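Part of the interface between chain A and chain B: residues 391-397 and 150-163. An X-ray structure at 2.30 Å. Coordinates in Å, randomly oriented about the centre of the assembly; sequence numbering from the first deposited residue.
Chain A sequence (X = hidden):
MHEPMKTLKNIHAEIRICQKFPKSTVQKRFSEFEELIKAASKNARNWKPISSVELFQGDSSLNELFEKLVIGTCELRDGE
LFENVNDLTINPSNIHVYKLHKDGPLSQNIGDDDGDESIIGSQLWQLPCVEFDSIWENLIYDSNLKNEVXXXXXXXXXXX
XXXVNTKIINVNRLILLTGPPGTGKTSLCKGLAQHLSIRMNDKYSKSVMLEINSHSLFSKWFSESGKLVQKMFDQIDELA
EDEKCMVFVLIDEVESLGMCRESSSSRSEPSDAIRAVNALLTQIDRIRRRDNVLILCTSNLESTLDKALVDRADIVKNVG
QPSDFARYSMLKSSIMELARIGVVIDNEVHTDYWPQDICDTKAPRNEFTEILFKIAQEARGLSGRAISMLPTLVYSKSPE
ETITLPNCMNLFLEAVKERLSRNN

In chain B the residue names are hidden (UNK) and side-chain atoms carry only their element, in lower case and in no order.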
# COMPACT_ATOMS: atom_id res chain seq x y z
N PRO A 391 -16.10 21.87 33.51
CA PRO A 391 -15.62 22.52 34.74
C PRO A 391 -14.40 23.41 34.55
O PRO A 391 -14.31 24.45 35.21
CB PRO A 391 -15.29 21.33 35.65
CG PRO A 391 -15.25 20.14 34.76
CD PRO A 391 -16.24 20.42 33.69
N THR A 392 -13.48 23.03 33.68
CA THR A 392 -12.28 23.85 33.48
C THR A 392 -12.62 25.09 32.66
O THR A 392 -11.91 26.09 32.71
CB THR A 392 -11.14 23.06 32.80
OG1 THR A 392 -9.94 23.84 32.84
CG2 THR A 392 -11.48 22.74 31.37
N LEU A 393 -13.72 25.04 31.92
CA LEU A 393 -14.23 26.21 31.21
C LEU A 393 -14.86 27.14 32.23
O LEU A 393 -14.64 28.35 32.19
CB LEU A 393 -15.25 25.82 30.14
CG LEU A 393 -15.39 26.67 28.88
CD1 LEU A 393 -16.50 26.11 28.00
CD2 LEU A 393 -15.66 28.13 29.19
N VAL A 394 -15.65 26.56 33.12
CA VAL A 394 -16.31 27.30 34.18
C VAL A 394 -15.31 28.10 35.01
O VAL A 394 -15.55 29.25 35.37
CB VAL A 394 -17.11 26.36 35.11
CG1 VAL A 394 -17.65 27.11 36.31
CG2 VAL A 394 -18.24 25.69 34.34
N TYR A 395 -14.17 27.48 35.31
CA TYR A 395 -13.15 28.12 36.12
C TYR A 395 -12.58 29.35 35.43
O TYR A 395 -12.24 30.34 36.08
CB TYR A 395 -12.03 27.13 36.44
CG TYR A 395 -11.25 27.46 37.70
CD1 TYR A 395 -11.67 28.48 38.54
CD2 TYR A 395 -10.10 26.76 38.03
CE1 TYR A 395 -10.96 28.79 39.69
CE2 TYR A 395 -9.39 27.07 39.18
CZ TYR A 395 -9.82 28.08 40.00
OH TYR A 395 -9.11 28.39 41.14
N SER A 396 -12.49 29.30 34.11
CA SER A 396 -11.91 30.41 33.35
C SER A 396 -12.85 31.61 33.30
O SER A 396 -12.40 32.75 33.29
CB SER A 396 -11.57 29.96 31.92
OG SER A 396 -12.74 29.71 31.17
N LYS A 397 -14.16 31.34 33.27
CA LYS A 397 -15.15 32.41 33.23
C LYS A 397 -15.34 33.07 34.59
O LYS A 397 -15.82 34.20 34.68
CB LYS A 397 -16.50 31.88 32.74
CG LYS A 397 -16.55 31.57 31.25
CD LYS A 397 -17.96 31.17 30.85
CE LYS A 397 -18.04 30.89 29.36
NZ LYS A 397 -17.66 32.09 28.55
N UNK B 150 -5.35 32.81 27.39
CA UNK B 150 -4.76 33.16 28.67
C UNK B 150 -5.58 32.65 29.86
O UNK B 150 -5.07 31.94 30.73
c UNK B 150 -1.83 35.65 31.74
c UNK B 150 -4.58 34.68 28.78
s UNK B 150 -2.29 34.63 30.33
c UNK B 150 -3.99 35.17 30.09
N UNK B 151 -6.87 33.01 29.89
CA UNK B 151 -7.72 32.66 31.02
C UNK B 151 -7.97 31.16 31.12
O UNK B 151 -7.99 30.60 32.22
o UNK B 151 -9.82 32.96 29.83
c UNK B 151 -9.05 33.40 30.94
N UNK B 152 -8.14 30.51 29.97
CA UNK B 152 -8.43 29.08 29.94
C UNK B 152 -7.24 28.25 30.41
O UNK B 152 -7.39 27.35 31.24
c UNK B 152 -10.55 24.71 28.30
c UNK B 152 -10.81 27.06 28.57
c UNK B 152 -11.36 25.80 28.49
c UNK B 152 -8.63 26.14 28.26
c UNK B 152 -8.84 28.64 28.53
c UNK B 152 -9.44 27.25 28.45
o UNK B 152 -11.09 23.45 28.22
c UNK B 152 -9.18 24.87 28.18
N UNK B 153 -6.07 28.56 29.88
CA UNK B 153 -4.87 27.79 30.21
C UNK B 153 -4.48 28.03 31.67
O UNK B 153 -3.98 27.12 32.34
c UNK B 153 -4.06 27.77 27.84
c UNK B 153 -2.45 27.44 29.69
c UNK B 153 -3.70 28.15 29.27
N UNK B 154 -4.72 29.24 32.15
CA UNK B 154 -4.51 29.57 33.56
C UNK B 154 -5.37 28.68 34.44
O UNK B 154 -4.95 28.24 35.52
c UNK B 154 -4.82 31.03 33.83
N UNK B 155 -6.59 28.41 33.99
CA UNK B 155 -7.51 27.55 34.72
C UNK B 155 -6.98 26.12 34.76
O UNK B 155 -7.03 25.46 35.80
c UNK B 155 -8.89 27.59 34.10
N UNK B 156 -6.47 25.65 33.63
CA UNK B 156 -5.87 24.32 33.56
C UNK B 156 -4.70 24.20 34.52
O UNK B 156 -4.55 23.20 35.21
c UNK B 156 -6.47 23.67 31.09
c UNK B 156 -5.81 23.44 29.75
c UNK B 156 -5.40 24.01 32.13
c UNK B 156 -7.25 22.44 31.52
N UNK B 157 -3.88 25.24 34.57
CA UNK B 157 -2.71 25.27 35.44
C UNK B 157 -3.12 25.35 36.91
O UNK B 157 -2.56 24.64 37.75
c UNK B 157 -1.80 26.43 35.07
N UNK B 158 -4.08 26.21 37.21
CA UNK B 158 -4.57 26.39 38.58
C UNK B 158 -5.16 25.09 39.13
O UNK B 158 -4.85 24.69 40.25
n UNK B 158 -6.37 30.46 38.04
c UNK B 158 -5.13 28.76 39.34
c UNK B 158 -5.61 27.50 38.65
c UNK B 158 -6.20 29.85 39.35
c UNK B 158 -7.54 30.57 37.41
n UNK B 158 -7.60 31.15 36.21
n UNK B 158 -8.64 30.11 37.97
N UNK B 159 -6.00 24.45 38.33
CA UNK B 159 -6.59 23.17 38.70
C UNK B 159 -5.51 22.12 38.93
O UNK B 159 -5.48 21.45 39.96
c UNK B 159 -9.72 23.11 38.79
c UNK B 159 -7.56 22.69 37.62
c UNK B 159 -8.91 23.40 37.54
c UNK B 159 -9.66 22.97 36.29
N UNK B 160 -4.61 22.00 37.96
CA UNK B 160 -3.53 21.03 38.01
C UNK B 160 -2.66 21.20 39.25
O UNK B 160 -2.26 20.22 39.87
o UNK B 160 -3.48 21.09 35.59
c UNK B 160 -2.67 21.13 36.75
N UNK B 161 -2.39 22.45 39.61
CA UNK B 161 -1.62 22.75 40.81
C UNK B 161 -2.36 22.28 42.05
O UNK B 161 -1.75 21.86 43.03
c UNK B 161 -1.31 24.25 40.90
c UNK B 161 -0.84 24.75 43.34
c UNK B 161 -0.27 24.62 41.94
o UNK B 161 -0.19 24.27 44.29
o UNK B 161 -1.94 25.32 43.48
N UNK B 162 -3.69 22.34 42.00
CA UNK B 162 -4.53 21.92 43.12
C UNK B 162 -4.81 20.42 43.10
O UNK B 162 -5.64 19.93 43.87
n UNK B 162 -6.93 26.66 44.79
c UNK B 162 -5.67 24.17 43.51
c UNK B 162 -6.62 26.49 43.34
c UNK B 162 -5.84 22.71 43.12
c UNK B 162 -6.75 25.04 42.90
N UNK B 163 -4.12 19.71 42.21
CA UNK B 163 -4.15 18.25 42.16
C UNK B 163 -5.54 17.67 41.97
O UNK B 163 -6.00 16.83 42.75
c UNK B 163 -3.52 17.68 43.44
c UNK B 163 -1.75 19.14 44.65
n UNK B 163 -0.40 19.30 44.48
c UNK B 163 -2.16 18.24 43.73
n UNK B 163 -1.04 17.87 43.02
c UNK B 163 0.01 18.52 43.50

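Position 150 carries an unbranched side chain of two carbons, a sulfur and a terminal carbon, and is out of reach of the chain A stretch; the thioether identifies Met150(B). At position 151 one carbon bears one oxygen, a hydroxymethyl group; its CB points toward chain A, and the backbone O of 151 lies 3.6 Å from CB of Ser396(A). The residue is Ser151(B).

Position 152 has one carbon leading to a six-carbon ring with a single oxygen, the mark of a phenol. The CA-to-CB bond runs sideways, yet with chi1 t the end of the ring comes nearer to chain A: its oxygen is 3.3 Å from CG2 of Thr392(A), and a ring carbon is 4.1 Å from CG of Leu393(A). The CA atoms of position 152 and Ser396(A) are only 5.1 Å apart. This is Tyr152(B), the ring carbon being CE2.

Position 153 has three carbons, two of them borne on the first, and points away from chain A; it is Val153(B). Positions 154 and 155 each have one side-chain carbon. The former makes no contact, whereas CB of 155 points toward the partner and sits 3.6 Å from O of Thr392(A) and 3.9 Å from CB of Tyr395(A). They are Ala154(B) and Ala155(B).

At position 156 four carbons fork at the second, and the first carbon starts away from chain A, but one terminal carbon reaches within 3.3 Å of OG1 of Thr392(A). Forking there rather than at CB gives Leu156(B), and that carbon is CD2. Position 157, with one carbon and no contact, is Ala157(B).

Position 158 extends through three carbons and a nitrogen to a carbon carrying two more nitrogens, a guanidinium. It lies over one face of the Tyr395(A) ring, one terminal nitrogen 3.1 Å from CZ of Tyr395(A). This defines Arg158(B), whose CZ is 4.3 Å from the ring centroid and 13° off the normal, in a cation-pi interaction.

Position 159 again has four carbons forked at the second, and the forking carbon lies at the edge of the same tyrosine ring, 3.6 Å from CD2 of Tyr395(A); it is Leu159(B). Position 160, one carbon and one oxygen, is Ser160(B); its OG donates a very short 2.4 Å hydrogen bond to O of Leu156(B). Position 161 has three carbons, the last bearing two oxygens, a carboxylate one methylene longer than aspartate's: Glu161(B), out of reach. At position 162 four carbons in a row end in nitrogen, and the fourth approaches OH of Tyr395(A) at 3.8 Å just beyond the helix, giving Lys162(B). Position 163, a carbon with a five-membered ring of three carbons and two nitrogens, is the exposed His163(B).

The helix axes approach to 8.1 Å, their N-to-C directions 116° apart, and the two stretches bury 544 Å², both sides summed, without a hydrogen bond between them. Thr392(A) packs as a knob among Tyr152(B), Ala155(B), Leu156(B) and Leu159(B), while Ser396(A) directs its OG to its own Leu393(A) O, 2.5 Å away. Packing and the cation-pi contact therefore join these segments.

Chain B (150-163) MSYVAALARLSEKH
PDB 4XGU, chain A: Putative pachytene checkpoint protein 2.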